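Local coordinates for protein M32 carboxypeptidase (Pyrococcus furiosus, PDB 1KA2) that removes amino acids one at a time from the C-terminus of peptides with broad specificity, using a catalytic metal ion, as a homodimeric carboxypeptidase of the M32 family, at residues 15-20 / 286-291; 27-32 / 242-247; 33-38 / 235-240; 213-218 / 262-267; 277-282 / 463-468. All blocks are in the same frame, centred on the assembly; numbering follows the deposited sequence.

Helix 8-36 opens three contacts in turn, a worked example of nested closure around one long helix. Interaction 1 joins its N-terminal half, at 15-20, to loop 286-291, interaction 2 residues 27-32 to strand 241-243 and the chain beyond, and interaction 3 its last turn to loop 235-240; each later closure lies inside the one before. Interaction 4, between helices 209-223 and 261-278, crosses interactions 2 and 3 and is nested within interaction 1. Interaction 5 follows interactions 2, 3 and 4 in series but crosses interaction 1, tying the end of helix 261-278 to that of helix 454-465. The R247-E282 salt bridge joins interactions 2 and 5, and P239 against S266 joins 3 and 4.

Interaction 1. Residues 15-20 / 286-291; sequences AKYRRI and FTPIAG
The carbonyl oxygen of F286 meets the rim of the Y17 ring, lying in the ring plane 3.1 Å from CD2 of Y17. Over one face of that ring P288 makes a CH-pi contact, its CD 3.5 Å from the ring centroid, while P288 CB lies 3.6 Å from Y17 CZ. Y17 CG is anti to its backbone N (chi1 -173°), which carries the ring off helix 8-36 toward the type I turn T287-A290. One helix position on, R18 and F286 form an off-centre cation-pi pair, R18 CZ 4.4 Å from the F286 ring centroid and the two planes 39° apart. An alanine at Y17 would probably leave P288 CD and F286 O without their ring and open a gap between helix and turn. L90 of helix 81-99 touches both Y17 and P288, and V48 of the second subunit packs on F286. Cohesion between the segments therefore rests on dispersion and on the weak electrostatics of ring edges and faces.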
# COMPACT_ATOMS: atom_id res chain seq x y z
N ALA A 15 19.31 8.44 13.51
CA ALA A 15 18.82 7.16 14.02
C ALA A 15 17.38 7.32 14.53
O ALA A 15 16.54 6.48 14.27
CB ALA A 15 19.72 6.66 15.15
N LYS A 16 17.11 8.40 15.26
CA LYS A 16 15.75 8.63 15.74
C LYS A 16 14.86 9.00 14.56
O LYS A 16 13.72 8.57 14.50
CB LYS A 16 15.72 9.75 16.77
CG LYS A 16 16.36 9.39 18.09
CD LYS A 16 16.40 10.59 19.03
CE LYS A 16 16.54 10.13 20.47
NZ LYS A 16 15.35 9.33 20.85
N TYR A 17 15.38 9.80 13.64
CA TYR A 17 14.62 10.23 12.46
C TYR A 17 14.08 9.06 11.62
O TYR A 17 13.02 9.17 10.97
CB TYR A 17 15.47 11.13 11.58
CG TYR A 17 14.69 11.75 10.45
CD1 TYR A 17 13.77 12.76 10.71
CD2 TYR A 17 14.82 11.29 9.14
CE1 TYR A 17 12.99 13.30 9.69
CE2 TYR A 17 14.04 11.82 8.11
CZ TYR A 17 13.13 12.83 8.40
OH TYR A 17 12.34 13.38 7.43
N ARG A 18 14.82 7.95 11.61
CA ARG A 18 14.42 6.77 10.84
C ARG A 18 12.97 6.37 11.16
O ARG A 18 12.21 6.05 10.25
CB ARG A 18 15.36 5.59 11.14
CG ARG A 18 16.70 5.64 10.42
CD ARG A 18 17.10 4.26 9.97
NE ARG A 18 18.29 4.31 9.13
CZ ARG A 18 18.86 3.26 8.57
NH1 ARG A 18 18.36 2.05 8.75
NH2 ARG A 18 19.94 3.42 7.82
N ARG A 19 12.62 6.39 12.44
CA ARG A 19 11.27 6.05 12.89
C ARG A 19 10.27 7.01 12.28
O ARG A 19 9.23 6.62 11.78
CB ARG A 19 11.14 6.15 14.41
CG ARG A 19 11.40 4.88 15.15
CD ARG A 19 11.00 5.01 16.60
NE ARG A 19 11.18 3.72 17.28
CZ ARG A 19 10.92 3.50 18.55
NH1 ARG A 19 10.47 4.48 19.31
NH2 ARG A 19 11.10 2.30 19.05
N ILE A 20 10.59 8.29 12.37
CA ILE A 20 9.73 9.31 11.82
C ILE A 20 9.64 9.05 10.32
O ILE A 20 8.56 9.08 9.74
CB ILE A 20 10.29 10.72 12.09
CG1 ILE A 20 10.27 11.01 13.60
CG2 ILE A 20 9.48 11.74 11.33
CD1 ILE A 20 10.82 12.40 13.98
N PHE A 286 16.80 7.86 3.96
CA PHE A 286 16.32 7.83 5.35
C PHE A 286 16.54 9.13 6.14
O PHE A 286 16.21 9.19 7.33
CB PHE A 286 16.99 6.69 6.12
CG PHE A 286 16.98 5.39 5.39
CD1 PHE A 286 18.17 4.80 4.99
CD2 PHE A 286 15.77 4.78 5.08
CE1 PHE A 286 18.15 3.60 4.27
CE2 PHE A 286 15.75 3.59 4.37
CZ PHE A 286 16.94 2.99 3.96
N THR A 287 17.08 10.16 5.49
CA THR A 287 17.34 11.43 6.15
C THR A 287 16.46 12.56 5.62
O THR A 287 15.97 12.50 4.49
CB THR A 287 18.79 11.88 5.94
OG1 THR A 287 18.92 12.42 4.62
CG2 THR A 287 19.74 10.72 6.11
N PRO A 288 16.27 13.61 6.43
CA PRO A 288 15.43 14.76 6.03
C PRO A 288 15.94 15.64 4.88
O PRO A 288 15.22 16.54 4.45
CB PRO A 288 15.27 15.53 7.33
CG PRO A 288 16.47 15.17 8.12
CD PRO A 288 16.64 13.71 7.85
N ILE A 289 17.15 15.40 4.37
CA ILE A 289 17.65 16.20 3.26
C ILE A 289 17.36 15.56 1.90
O ILE A 289 17.47 16.21 0.86
CB ILE A 289 19.17 16.48 3.35
CG1 ILE A 289 19.95 15.21 3.64
CG2 ILE A 289 19.43 17.57 4.39
CD1 ILE A 289 21.47 15.44 3.71
N ALA A 290 16.99 14.28 1.92
CA ALA A 290 16.63 13.60 0.68
C ALA A 290 15.24 14.11 0.28
O ALA A 290 14.41 14.37 1.14
CB ALA A 290 16.59 12.08 0.90
N GLY A 291 15.00 14.26 -1.03
CA GLY A 291 13.70 14.72 -1.50
C GLY A 291 13.55 16.17 -1.93
O GLY A 291 14.23 17.06 -1.42

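Interaction 2. Residues 27-32 / 242-247; sequences QSVLGW and TEFGIR
F244 and W32 make the aromatic part of the contact, an offset edge-to-face pair. The edge of F244 is turned to the face of W32, with the phenyl and five-membered rings 5.4 Å apart between centroids and their planes at 85°. A CH-pi contact comes from V29, whose CG2 sits over the centre of one F244 face, 3.6 Å from the centroid. Apolar packing completes the setting: W32 CB lies in the F244 ring plane 3.5 Å from CZ of F244, S28 CB is 3.7 Å from CD2 of the same ring, and T242 CG2 approaches S28 CB at 4.0 Å. The polar link is indirect, one water joining S28 OG and E243 O at 2.9 Å from each, and S28 OG is also bonded to G24 O. Helix 8-36 thus meets the chain at a classic beta bulge, where F244 and G245 both face D248. The second subunit is close by, its R46 packing on F244 and its V29 on V29. With F244 approached through face and edge, the ring is likely to be held in its rotation, while the bridging water links the E243 carbonyl to the S28 hydroxyl, which do not bond directly.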
# COMPACT_ATOMS: atom_id res chain seq x y z
N GLN A 27 2.76 6.39 5.53
CA GLN A 27 1.70 7.32 5.13
C GLN A 27 1.56 7.41 3.60
O GLN A 27 0.45 7.44 3.08
CB GLN A 27 1.94 8.73 5.70
CG GLN A 27 1.68 8.88 7.20
CD GLN A 27 0.20 9.01 7.56
OE1 GLN A 27 -0.16 9.76 8.49
NE2 GLN A 27 -0.65 8.29 6.86
N SER A 28 2.68 7.44 2.89
CA SER A 28 2.66 7.52 1.43
C SER A 28 1.99 6.30 0.81
O SER A 28 1.15 6.41 -0.10
CB SER A 28 4.08 7.62 0.87
OG SER A 28 4.72 8.81 1.30
N VAL A 29 2.37 5.13 1.30
CA VAL A 29 1.80 3.90 0.79
C VAL A 29 0.29 3.89 1.02
O VAL A 29 -0.47 3.49 0.16
CB VAL A 29 2.46 2.68 1.47
CG1 VAL A 29 1.79 1.40 1.01
CG2 VAL A 29 3.94 2.64 1.09
N LEU A 30 -0.12 4.36 2.19
CA LEU A 30 -1.54 4.43 2.55
C LEU A 30 -2.32 5.34 1.61
O LEU A 30 -3.36 4.95 1.09
CB LEU A 30 -1.67 4.94 3.99
CG LEU A 30 -1.93 3.89 5.08
CD1 LEU A 30 -1.28 2.59 4.72
CD2 LEU A 30 -1.42 4.42 6.42
N GLY A 31 -1.80 6.55 1.41
CA GLY A 31 -2.46 7.50 0.53
C GLY A 31 -2.50 7.03 -0.90
O GLY A 31 -3.54 7.10 -1.56
N TRP A 32 -1.38 6.53 -1.39
CA TRP A 32 -1.33 6.03 -2.76
C TRP A 32 -2.35 4.91 -2.94
O TRP A 32 -3.14 4.91 -3.88
CB TRP A 32 0.08 5.49 -3.07
CG TRP A 32 0.22 4.87 -4.44
CD1 TRP A 32 0.43 5.52 -5.62
CD2 TRP A 32 0.14 3.47 -4.76
NE1 TRP A 32 0.47 4.62 -6.65
CE2 TRP A 32 0.30 3.35 -6.15
CE3 TRP A 32 -0.05 2.31 -3.99
CZ2 TRP A 32 0.28 2.11 -6.81
CZ3 TRP A 32 -0.08 1.07 -4.64
CH2 TRP A 32 0.08 0.98 -6.04
N THR A 242 4.11 10.11 -5.97
CA THR A 242 4.46 9.80 -4.59
C THR A 242 5.84 9.20 -4.54
O THR A 242 6.27 8.53 -5.47
CB THR A 242 3.59 8.72 -3.94
OG1 THR A 242 2.61 8.25 -4.87
CG2 THR A 242 3.00 9.25 -2.66
N GLU A 243 6.50 9.39 -3.41
CA GLU A 243 7.81 8.84 -3.21
C GLU A 243 7.74 7.95 -1.98
O GLU A 243 7.54 8.44 -0.88
CB GLU A 243 8.82 9.95 -2.94
CG GLU A 243 8.65 11.17 -3.80
CD GLU A 243 7.70 12.20 -3.20
OE1 GLU A 243 7.79 12.46 -1.99
OE2 GLU A 243 6.87 12.76 -3.96
N PHE A 244 7.85 6.64 -2.18
CA PHE A 244 7.86 5.72 -1.06
C PHE A 244 9.34 5.69 -0.64
O PHE A 244 9.69 5.42 0.51
CB PHE A 244 7.41 4.32 -1.50
CG PHE A 244 5.94 4.21 -1.82
CD1 PHE A 244 5.40 2.98 -2.20
CD2 PHE A 244 5.10 5.32 -1.78
CE1 PHE A 244 4.04 2.86 -2.53
CE2 PHE A 244 3.73 5.21 -2.11
CZ PHE A 244 3.21 3.97 -2.49
N GLY A 245 10.20 5.99 -1.61
CA GLY A 245 11.64 6.01 -1.37
C GLY A 245 12.37 6.47 -2.63
O GLY A 245 11.74 6.75 -3.66
N ILE A 246 13.69 6.56 -2.55
CA ILE A 246 14.50 6.97 -3.69
C ILE A 246 14.43 5.90 -4.79
O ILE A 246 14.54 6.19 -5.97
CB ILE A 246 15.98 7.17 -3.28
CG1 ILE A 246 16.09 8.34 -2.30
CG2 ILE A 246 16.85 7.41 -4.51
CD1 ILE A 246 17.50 8.59 -1.77
N ARG A 247 14.25 4.65 -4.38
CA ARG A 247 14.18 3.54 -5.31
C ARG A 247 12.75 3.05 -5.49
O ARG A 247 12.54 1.91 -5.91
CB ARG A 247 15.06 2.39 -4.82
CG ARG A 247 16.54 2.74 -4.67
CD ARG A 247 17.34 1.56 -4.09
NE ARG A 247 18.74 1.90 -3.84
CZ ARG A 247 19.62 1.06 -3.28
NH1 ARG A 247 19.24 -0.16 -2.93
NH2 ARG A 247 20.87 1.43 -3.09
O HOH W 1 7.54 8.55 2.00

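Interaction 3. Residues 33-38 / 235-240; sequences DLEVNM and VSAHPF
E35 and F240 touch where the last turn of helix 8-36 meets the loop carrying the HPF sequence, a motif expected of M32 peptidases. The CB and CG of E35 each lie 3.7 Å from CE2 of F240, and V36 CG2 stands 3.6 Å from V235 O. An alanine at F240 would probably strip this aliphatic part of E35 of its cover and open a gap beside V36 CG2. Waters complete the shell. One donates to E35 O and E35 OE1 and accepts from A237 N, while another donates to both V36 O and V235 O. Further out, backbone bonds of S236 and F240 with T253 and T252 fix the loop to strand 248-253. That places the F240 side chain about 5 Å from that of E270, the probable catalytic acid/base. S236 OG, bonded also to T252 OG1, takes the crowded position between N and carbonyl carbon (chi1 72°) and donates to H238 O at 2.8 Å from well above the carbonyl plane, 64° out of it.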
# COMPACT_ATOMS: atom_id res chain seq x y z
N ASP A 33 -2.32 3.94 -2.02
CA ASP A 33 -3.23 2.81 -2.12
C ASP A 33 -4.68 3.26 -2.03
O ASP A 33 -5.55 2.74 -2.74
CB ASP A 33 -2.91 1.77 -1.03
CG ASP A 33 -3.91 0.64 -1.00
OD1 ASP A 33 -4.85 0.70 -0.18
OD2 ASP A 33 -3.78 -0.28 -1.83
N LEU A 34 -4.94 4.22 -1.15
CA LEU A 34 -6.30 4.73 -1.02
C LEU A 34 -6.81 5.19 -2.39
O LEU A 34 -7.93 4.86 -2.77
CB LEU A 34 -6.33 5.87 0.01
CG LEU A 34 -7.41 6.96 0.02
CD1 LEU A 34 -8.72 6.49 -0.54
CD2 LEU A 34 -7.58 7.44 1.45
N GLU A 35 -5.98 5.92 -3.14
CA GLU A 35 -6.35 6.43 -4.47
C GLU A 35 -6.38 5.40 -5.59
O GLU A 35 -7.23 5.45 -6.46
CB GLU A 35 -5.38 7.53 -4.93
CG GLU A 35 -5.40 8.86 -4.17
CD GLU A 35 -6.76 9.53 -4.18
OE1 GLU A 35 -7.44 9.56 -5.23
OE2 GLU A 35 -7.14 10.05 -3.12
N VAL A 36 -5.43 4.46 -5.56
CA VAL A 36 -5.32 3.48 -6.63
C VAL A 36 -5.93 2.09 -6.47
O VAL A 36 -6.43 1.53 -7.44
CB VAL A 36 -3.81 3.31 -7.01
CG1 VAL A 36 -3.65 2.25 -8.11
CG2 VAL A 36 -3.24 4.65 -7.47
N ASN A 37 -5.92 1.52 -5.26
CA ASN A 37 -6.44 0.17 -5.10
C ASN A 37 -7.60 -0.10 -4.15
O ASN A 37 -8.44 -0.95 -4.44
CB ASN A 37 -5.29 -0.76 -4.70
CG ASN A 37 -4.11 -0.67 -5.63
OD1 ASN A 37 -4.27 -0.76 -6.84
ND2 ASN A 37 -2.92 -0.51 -5.08
N MET A 38 -7.60 0.60 -3.03
CA MET A 38 -8.59 0.42 -1.97
C MET A 38 -10.05 0.23 -2.32
O MET A 38 -10.64 1.02 -3.06
CB MET A 38 -8.48 1.58 -0.96
CG MET A 38 -9.21 1.32 0.36
SD MET A 38 -9.33 2.75 1.44
CE MET A 38 -10.47 3.79 0.48
N VAL A 235 -3.52 4.22 -12.50
CA VAL A 235 -4.62 5.15 -12.72
C VAL A 235 -5.25 5.55 -11.38
O VAL A 235 -5.26 4.75 -10.42
CB VAL A 235 -5.70 4.49 -13.63
CG1 VAL A 235 -6.94 5.37 -13.70
CG2 VAL A 235 -5.15 4.25 -15.02
N SER A 236 -5.73 6.79 -11.29
CA SER A 236 -6.40 7.30 -10.10
C SER A 236 -7.29 8.49 -10.51
O SER A 236 -7.12 9.03 -11.59
CB SER A 236 -5.39 7.75 -9.04
OG SER A 236 -4.73 8.94 -9.41
N ALA A 237 -8.22 8.91 -9.66
CA ALA A 237 -9.11 10.01 -10.01
C ALA A 237 -8.36 11.26 -10.48
O ALA A 237 -8.79 11.92 -11.42
CB ALA A 237 -10.00 10.36 -8.82
N HIS A 238 -7.24 11.58 -9.83
CA HIS A 238 -6.43 12.74 -10.18
C HIS A 238 -4.96 12.35 -10.19
O HIS A 238 -4.47 11.72 -9.26
CB HIS A 238 -6.63 13.90 -9.18
CG HIS A 238 -8.06 14.30 -8.97
ND1 HIS A 238 -8.87 13.69 -8.03
CD2 HIS A 238 -8.83 15.21 -9.60
CE1 HIS A 238 -10.08 14.22 -8.10
NE2 HIS A 238 -10.09 15.14 -9.04
N PRO A 239 -4.23 12.73 -11.25
CA PRO A 239 -2.80 12.42 -11.39
C PRO A 239 -1.97 13.01 -10.27
O PRO A 239 -2.15 14.16 -9.89
CB PRO A 239 -2.44 13.04 -12.74
CG PRO A 239 -3.72 12.99 -13.50
CD PRO A 239 -4.74 13.39 -12.47
N PHE A 240 -1.05 12.21 -9.74
CA PHE A 240 -0.15 12.66 -8.69
C PHE A 240 1.12 11.83 -8.71
O PHE A 240 1.23 10.85 -9.45
CB PHE A 240 -0.83 12.59 -7.31
CG PHE A 240 -1.13 11.19 -6.84
CD1 PHE A 240 -0.17 10.45 -6.16
CD2 PHE A 240 -2.37 10.62 -7.07
CE1 PHE A 240 -0.45 9.15 -5.73
CE2 PHE A 240 -2.65 9.33 -6.65
CZ PHE A 240 -1.69 8.59 -5.97
O HOH W 2 -8.59 7.61 -7.10
O HOH W 3 -6.62 2.45 -9.84

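Interaction 4. Residues 213-218 / 262-267; sequences ERVNLW and RTILST
N216 and I264 mark the closest backbone approach, their CA atoms 6.1 Å apart, where segments of helices 209-223 and 261-278 run in nearly the same direction at 24°, axes 9.9 Å apart. The N216 side chain enters the groove between T263, I264 and T267. Its ND2 donates to T263 OG1 at 2.9 Å and 148°, the hydroxyl lying in the amide plane, while N216 OD1 rests 3.5 Å from I264 CA. T263 OG1 is held as well by R254 O and T253 OG1, so the asparagine joins a buried polar cluster. Helix 261-278 bears the HEXXH motif with the metal ligands H269 and H273, and the side chain of T267 lies about 7 Å from that of H269. Within this helix T267 OG1 donates to T263 O at 2.6 Å, and T267 N reaches the same oxygen from the opposite face of its plane. The apolar flank is V215 CG1 against I264 CD1 at 4.0 Å, with V322 of helix 313-326 packing on V215.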
# COMPACT_ATOMS: atom_id res chain seq x y z
N GLU A 213 -3.05 4.08 -23.13
CA GLU A 213 -2.12 3.53 -22.16
C GLU A 213 -0.92 2.96 -22.91
O GLU A 213 0.18 2.86 -22.35
CB GLU A 213 -2.80 2.51 -21.22
CG GLU A 213 -3.29 1.21 -21.81
CD GLU A 213 -4.10 0.41 -20.79
OE1 GLU A 213 -4.38 -0.78 -21.03
OE2 GLU A 213 -4.46 0.97 -19.74
N ARG A 214 -1.11 2.62 -24.18
CA ARG A 214 -0.02 2.12 -25.00
C ARG A 214 0.88 3.31 -25.36
O ARG A 214 2.10 3.20 -25.40
CB ARG A 214 -0.55 1.46 -26.29
CG ARG A 214 -1.14 0.06 -26.11
CD ARG A 214 -1.21 -0.70 -27.44
NE ARG A 214 -2.46 -0.51 -28.17
CZ ARG A 214 -3.61 -1.11 -27.86
NH1 ARG A 214 -3.66 -1.93 -26.83
NH2 ARG A 214 -4.69 -0.88 -28.59
N VAL A 215 0.25 4.46 -25.61
CA VAL A 215 1.01 5.67 -25.94
C VAL A 215 1.76 6.18 -24.71
O VAL A 215 2.95 6.47 -24.79
CB VAL A 215 0.07 6.77 -26.50
CG1 VAL A 215 0.80 8.09 -26.59
CG2 VAL A 215 -0.42 6.38 -27.90
N ASN A 216 1.07 6.30 -23.58
CA ASN A 216 1.73 6.76 -22.36
C ASN A 216 2.91 5.84 -22.00
O ASN A 216 4.00 6.33 -21.70
CB ASN A 216 0.75 6.84 -21.17
CG ASN A 216 -0.18 8.04 -21.25
OD1 ASN A 216 0.16 9.07 -21.85
ND2 ASN A 216 -1.36 7.93 -20.63
N LEU A 217 2.68 4.53 -22.05
CA LEU A 217 3.73 3.56 -21.73
C LEU A 217 4.97 3.79 -22.61
O LEU A 217 6.11 3.79 -22.13
CB LEU A 217 3.23 2.13 -21.95
CG LEU A 217 3.83 0.99 -21.11
CD1 LEU A 217 3.78 -0.32 -21.91
CD2 LEU A 217 5.27 1.31 -20.72
N TRP A 218 4.73 3.97 -23.91
CA TRP A 218 5.81 4.18 -24.87
C TRP A 218 6.59 5.45 -24.55
O TRP A 218 7.82 5.47 -24.64
CB TRP A 218 5.23 4.30 -26.28
CG TRP A 218 6.26 4.37 -27.37
CD1 TRP A 218 6.83 3.32 -28.03
CD2 TRP A 218 6.81 5.56 -27.97
NE1 TRP A 218 7.68 3.77 -29.01
CE2 TRP A 218 7.69 5.14 -29.00
CE3 TRP A 218 6.64 6.93 -27.75
CZ2 TRP A 218 8.39 6.04 -29.80
CZ3 TRP A 218 7.34 7.83 -28.54
CH2 TRP A 218 8.21 7.38 -29.56
N ARG A 262 -4.77 15.44 -22.63
CA ARG A 262 -4.82 15.42 -21.18
C ARG A 262 -3.99 14.33 -20.50
O ARG A 262 -3.13 14.62 -19.67
CB ARG A 262 -6.27 15.28 -20.70
CG ARG A 262 -7.17 16.44 -21.03
CD ARG A 262 -8.61 16.02 -20.74
NE ARG A 262 -9.58 17.03 -21.14
CZ ARG A 262 -9.82 18.14 -20.46
NH1 ARG A 262 -9.15 18.38 -19.34
NH2 ARG A 262 -10.73 19.01 -20.90
N THR A 263 -4.27 13.08 -20.84
CA THR A 263 -3.56 11.99 -20.21
C THR A 263 -2.08 12.03 -20.55
O THR A 263 -1.24 11.71 -19.72
CB THR A 263 -4.17 10.62 -20.61
OG1 THR A 263 -3.55 9.60 -19.83
CG2 THR A 263 -3.97 10.33 -22.10
N ILE A 264 -1.75 12.44 -21.77
CA ILE A 264 -0.35 12.51 -22.18
C ILE A 264 0.46 13.54 -21.40
O ILE A 264 1.43 13.19 -20.74
CB ILE A 264 -0.20 12.84 -23.70
CG1 ILE A 264 -0.62 11.65 -24.55
CG2 ILE A 264 1.25 13.25 -24.00
CD1 ILE A 264 -0.41 11.85 -26.05
N LEU A 265 0.06 14.80 -21.48
CA LEU A 265 0.80 15.86 -20.78
C LEU A 265 0.76 15.68 -19.28
O LEU A 265 1.70 16.04 -18.58
CB LEU A 265 0.26 17.23 -21.17
CG LEU A 265 0.62 17.61 -22.61
CD1 LEU A 265 -0.14 18.85 -23.03
CD2 LEU A 265 2.12 17.82 -22.73
N SER A 266 -0.33 15.11 -18.79
CA SER A 266 -0.49 14.86 -17.37
C SER A 266 0.54 13.82 -16.91
O SER A 266 1.14 13.96 -15.84
CB SER A 266 -1.90 14.36 -17.08
OG SER A 266 -1.97 13.83 -15.79
N THR A 267 0.73 12.78 -17.72
CA THR A 267 1.69 11.73 -17.39
C THR A 267 3.11 12.33 -17.39
O THR A 267 3.93 12.08 -16.49
CB THR A 267 1.62 10.55 -18.39
OG1 THR A 267 0.28 10.03 -18.43
CG2 THR A 267 2.56 9.44 -17.97

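Interaction 5. Residues 277-282 / 463-468; sequences ELQQDE and KIHRWG
Q279 and H465 meet where the helix bearing the HEXXH motif ends beside the type I turn H465-G468. Q279 NE2 donates to H465 ND1 at 2.9 Å, nearly straight at 165°, with ND1 lying in the amide plane of Q279 and the donor NE2 slightly tilted from the imidazole plane. The same NE2 is bonded to K457 O, and NE2 of H465 to Q301 OE1, so both imidazole nitrogens are paired, consistent with a proton on NE2. Y276 stacks on the H465 ring. In the turn, G468 N donates to H465 O at 2.9 Å. Beyond it waters replace direct bonds: R466 O accepts from two of them, at 2.8 Å and 3.0 Å, and the first of these accepts in turn from D281 N. The second donates to D281 OD2 at 2.8 Å, so it serves acid and base together. Their own charges meet only loosely, D281 OD2 lying 4.1 Å from R466 NH2 and well out of the guanidinium plane; R283 and E462 supply their salt bridges. R466 NE donates to that shared water at 2.7 Å, the water oxygen lying in the guanidinium plane at its edge.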
# COMPACT_ATOMS: atom_id res chain seq x y z
N GLU A 277 12.48 13.08 -7.70
CA GLU A 277 12.62 12.24 -6.51
C GLU A 277 13.49 11.03 -6.82
O GLU A 277 14.23 10.54 -5.97
CB GLU A 277 11.23 11.80 -6.04
CG GLU A 277 10.40 12.93 -5.49
CD GLU A 277 11.00 13.54 -4.23
OE1 GLU A 277 11.68 12.80 -3.48
OE2 GLU A 277 10.78 14.75 -3.98
N LEU A 278 13.40 10.57 -8.06
CA LEU A 278 14.16 9.43 -8.54
C LEU A 278 15.65 9.76 -8.58
O LEU A 278 16.48 8.92 -8.25
CB LEU A 278 13.66 9.06 -9.94
CG LEU A 278 13.22 7.62 -10.22
CD1 LEU A 278 12.51 7.06 -9.03
CD2 LEU A 278 12.30 7.60 -11.44
N GLN A 279 15.98 10.98 -8.98
CA GLN A 279 17.38 11.38 -9.09
C GLN A 279 17.92 12.03 -7.83
O GLN A 279 18.67 13.00 -7.88
CB GLN A 279 17.58 12.29 -10.30
CG GLN A 279 17.14 11.61 -11.60
CD GLN A 279 17.74 12.23 -12.84
OE1 GLN A 279 18.30 11.53 -13.68
NE2 GLN A 279 17.61 13.54 -12.98
N GLN A 280 17.52 11.48 -6.69
CA GLN A 280 17.95 11.98 -5.40
C GLN A 280 19.27 11.30 -5.07
O GLN A 280 19.62 10.28 -5.67
CB GLN A 280 16.88 11.66 -4.36
CG GLN A 280 16.80 12.66 -3.24
CD GLN A 280 16.44 14.06 -3.71
OE1 GLN A 280 16.64 15.02 -2.98
NE2 GLN A 280 15.89 14.18 -4.91
N ASP A 281 20.02 11.85 -4.12
CA ASP A 281 21.31 11.28 -3.73
C ASP A 281 21.11 10.19 -2.69
O ASP A 281 20.69 10.48 -1.57
CB ASP A 281 22.19 12.40 -3.16
CG ASP A 281 23.65 12.00 -3.05
OD1 ASP A 281 23.93 10.88 -2.58
OD2 ASP A 281 24.52 12.82 -3.43
N GLU A 282 21.42 8.94 -3.04
CA GLU A 282 21.23 7.83 -2.11
C GLU A 282 22.03 7.87 -0.81
O GLU A 282 21.78 7.10 0.11
CB GLU A 282 21.47 6.49 -2.80
CG GLU A 282 20.56 6.24 -3.99
CD GLU A 282 20.58 4.79 -4.45
OE1 GLU A 282 21.61 4.12 -4.27
OE2 GLU A 282 19.57 4.33 -5.00
N LYS A 463 22.17 20.10 -11.40
CA LYS A 463 21.74 21.44 -11.04
C LYS A 463 20.69 21.50 -9.93
O LYS A 463 20.81 22.31 -9.01
CB LYS A 463 21.21 22.18 -12.28
CG LYS A 463 22.26 22.45 -13.36
CD LYS A 463 23.41 23.28 -12.81
CE LYS A 463 24.28 23.88 -13.91
NZ LYS A 463 25.04 22.85 -14.68
N ILE A 464 19.68 20.64 -10.00
CA ILE A 464 18.60 20.66 -9.01
C ILE A 464 18.42 19.44 -8.09
O ILE A 464 18.50 19.55 -6.87
CB ILE A 464 17.23 20.87 -9.71
CG1 ILE A 464 17.28 22.07 -10.65
CG2 ILE A 464 16.15 21.04 -8.66
CD1 ILE A 464 17.62 23.39 -9.99
N HIS A 465 18.16 18.29 -8.70
CA HIS A 465 17.88 17.03 -8.00
C HIS A 465 18.78 16.51 -6.87
O HIS A 465 18.33 16.37 -5.73
CB HIS A 465 17.69 15.92 -9.03
CG HIS A 465 16.68 16.26 -10.10
ND1 HIS A 465 16.44 15.44 -11.18
CD2 HIS A 465 15.84 17.31 -10.23
CE1 HIS A 465 15.50 15.98 -11.94
NE2 HIS A 465 15.12 17.12 -11.38
N ARG A 466 20.04 16.22 -7.17
CA ARG A 466 20.95 15.67 -6.17
C ARG A 466 21.03 16.47 -4.89
O ARG A 466 21.41 15.94 -3.85
CB ARG A 466 22.35 15.51 -6.74
CG ARG A 466 23.02 16.82 -7.14
CD ARG A 466 24.50 16.61 -7.48
NE ARG A 466 25.23 16.16 -6.30
CZ ARG A 466 26.53 15.85 -6.28
NH1 ARG A 466 27.26 15.93 -7.39
NH2 ARG A 466 27.09 15.45 -5.15
N TRP A 467 20.68 17.75 -4.95
CA TRP A 467 20.75 18.60 -3.78
C TRP A 467 19.65 18.38 -2.75
O TRP A 467 19.76 18.82 -1.61
CB TRP A 467 20.79 20.08 -4.21
CG TRP A 467 21.93 20.35 -5.14
CD1 TRP A 467 21.86 20.84 -6.42
CD2 TRP A 467 23.32 20.06 -4.91
NE1 TRP A 467 23.10 20.86 -6.99
CE2 TRP A 467 24.02 20.38 -6.09
CE3 TRP A 467 24.03 19.54 -3.82
CZ2 TRP A 467 25.40 20.21 -6.21
CZ3 TRP A 467 25.41 19.37 -3.94
CH2 TRP A 467 26.08 19.71 -5.13
N GLY A 468 18.59 17.67 -3.15
CA GLY A 468 17.50 17.43 -2.22
C GLY A 468 17.10 18.68 -1.45
O GLY A 468 16.87 19.73 -2.06
O HOH W 4 19.25 14.61 -2.72
O HOH W 5 24.40 15.63 -3.81